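Local coordinates for Lmo0325 protein (Listeria monocytogenes EGD-e, PDB 4RYK) that probably binds DNA through a helix-turn-helix domain and acts as a transcriptional regulator of the Rgg type, at residues H150-K155 with V164-N169. Sequence-based numbering, arbitrary orientation.
Sequences HDYLWK and VRIFSN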
# COMPACT_ATOMS: atom_id res chain seq x y z
N HIS A 150 19.33 11.35 19.10
CA HIS A 150 20.09 12.35 18.36
C HIS A 150 21.33 11.77 17.71
O HIS A 150 21.60 12.02 16.52
CB HIS A 150 20.52 13.52 19.26
CG HIS A 150 21.49 14.42 18.60
ND1 HIS A 150 22.86 14.18 18.62
CD2 HIS A 150 21.31 15.50 17.82
CE1 HIS A 150 23.47 15.11 17.90
NE2 HIS A 150 22.55 15.93 17.41
N ASP A 151 22.08 11.01 18.49
CA ASP A 151 23.38 10.53 18.03
C ASP A 151 23.26 9.42 17.00
O ASP A 151 24.19 9.21 16.22
CB ASP A 151 24.22 10.00 19.17
CG ASP A 151 24.74 11.10 20.10
OD1 ASP A 151 24.58 12.28 19.77
OD2 ASP A 151 25.29 10.76 21.15
N TYR A 152 22.18 8.66 17.02
CA TYR A 152 21.93 7.69 15.97
C TYR A 152 21.73 8.38 14.60
O TYR A 152 22.30 7.98 13.60
CB TYR A 152 20.67 6.86 16.29
CG TYR A 152 20.29 5.94 15.14
CD1 TYR A 152 21.03 4.79 14.89
CD2 TYR A 152 19.25 6.24 14.29
CE1 TYR A 152 20.76 3.96 13.81
CE2 TYR A 152 18.91 5.39 13.23
CZ TYR A 152 19.66 4.24 12.99
OH TYR A 152 19.40 3.38 11.90
N LEU A 153 20.89 9.39 14.55
CA LEU A 153 20.65 10.10 13.29
C LEU A 153 21.81 11.04 12.86
O LEU A 153 22.00 11.28 11.68
CB LEU A 153 19.39 10.94 13.40
CG LEU A 153 18.08 10.17 13.61
CD1 LEU A 153 16.94 11.16 13.82
CD2 LEU A 153 17.78 9.26 12.42
N TRP A 154 22.49 11.62 13.84
CA TRP A 154 23.65 12.51 13.62
C TRP A 154 24.63 11.89 12.68
O TRP A 154 24.99 10.71 12.81
CB TRP A 154 24.31 12.74 14.97
CG TRP A 154 25.42 13.63 15.04
CD1 TRP A 154 25.50 14.88 14.48
CD2 TRP A 154 26.61 13.45 15.84
NE1 TRP A 154 26.68 15.46 14.84
CE2 TRP A 154 27.39 14.61 15.67
CE3 TRP A 154 27.09 12.41 16.69
CZ2 TRP A 154 28.68 14.79 16.34
CZ3 TRP A 154 28.36 12.57 17.32
CH2 TRP A 154 29.14 13.76 17.14
N LYS A 155 25.04 12.67 11.71
CA LYS A 155 26.04 12.30 10.69
C LYS A 155 25.58 11.24 9.66
O LYS A 155 26.34 10.88 8.81
CB LYS A 155 27.40 11.93 11.32
CG LYS A 155 28.13 13.11 11.95
CD LYS A 155 29.51 12.71 12.54
CE LYS A 155 29.33 12.00 13.87
NZ LYS A 155 30.58 11.68 14.55
N VAL A 164 13.04 7.74 9.13
CA VAL A 164 11.84 8.58 8.96
C VAL A 164 10.91 8.38 10.16
O VAL A 164 10.41 9.33 10.74
CB VAL A 164 11.06 8.26 7.65
CG1 VAL A 164 9.87 9.13 7.56
CG2 VAL A 164 11.92 8.55 6.43
N ARG A 165 10.72 7.13 10.57
CA ARG A 165 9.89 6.86 11.76
C ARG A 165 10.55 7.36 13.03
O ARG A 165 9.90 7.91 13.89
CB ARG A 165 9.68 5.37 11.87
CG ARG A 165 8.77 4.85 10.79
CD ARG A 165 9.00 3.37 10.69
NE ARG A 165 7.94 2.88 9.90
CZ ARG A 165 8.02 2.08 8.87
NH1 ARG A 165 9.17 1.47 8.43
NH2 ARG A 165 6.83 1.83 8.32
N ILE A 166 11.86 7.18 13.15
CA ILE A 166 12.55 7.64 14.34
C ILE A 166 12.40 9.17 14.45
O ILE A 166 12.02 9.70 15.51
CB ILE A 166 14.02 7.21 14.33
CG1 ILE A 166 14.13 5.72 14.62
CG2 ILE A 166 14.78 8.01 15.38
CD1 ILE A 166 15.46 5.12 14.23
N PHE A 167 12.67 9.86 13.34
CA PHE A 167 12.64 11.30 13.27
C PHE A 167 11.29 11.76 13.69
O PHE A 167 11.16 12.73 14.46
CB PHE A 167 12.86 11.79 11.86
CG PHE A 167 12.84 13.25 11.72
CD1 PHE A 167 13.70 14.04 12.47
CD2 PHE A 167 12.05 13.85 10.78
CE1 PHE A 167 13.73 15.41 12.30
CE2 PHE A 167 12.08 15.22 10.60
CZ PHE A 167 12.91 15.99 11.37
N SER A 168 10.27 11.09 13.20
CA SER A 168 8.97 11.59 13.52
C SER A 168 8.62 11.45 15.03
O SER A 168 7.83 12.25 15.51
CB SER A 168 7.92 10.97 12.63
OG SER A 168 7.63 9.74 13.18
N ASN A 169 9.22 10.53 15.80
CA ASN A 169 9.06 10.55 17.28
C ASN A 169 10.01 11.49 18.00
O ASN A 169 9.70 12.06 19.04
CB ASN A 169 9.32 9.17 17.89
CG ASN A 169 8.22 8.22 17.62
OD1 ASN A 169 7.40 7.91 18.48
ND2 ASN A 169 8.17 7.76 16.40
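Leu153 and Phe167 bring their CA atoms to 8.1 Å, the nearest such pair between the last turn of helix 143-153 and helix 161-170, which run roughly antiparallel. The first helix ends here: Trp154 still donates its N to His150 O at 2.9 Å but then leaves helical geometry, and the chain turns back into the second helix. No hydrogen bond spans the two segments, so side chains do the joining. Ile166 faces both Tyr152 and Leu153 and offers each a different branch. Its CD1 lies 3.6 Å from Tyr152 CE2, obliquely to the ring, the isoleucine arm roughly perpendicular to the tyrosine side chain. Its CG2 faces Leu153 CD1 at 4.1 Å, each of these two side chains pointing past the other. Leu153 CD1 also lies 4.3 Å from Phe167 CA, a looser approach to the backbone. With CG anti to the backbone N (chi1 174°), Tyr152 carries its ring across to Ile166, and its OH hydrogen-bonds Glu163, one residue before 164-169. On the far side of that helix, Arg165 O is gripped from opposite faces by Ser168 OG, at 3.0 Å, and Asn169 ND2, at 3.1 Å. Val115 of helix 113-132 packs on both Tyr152 and Ile166, while Phe182 of helix 176-193 meets Leu153 and Phe167. The contact thus closes a helical hairpin, consistent with a TPR-like C-terminal domain: a small, buried, apolar interface whose cohesion is probably largely hydrophobic, with the tyrosine hydroxyl adding one polar tie beside it.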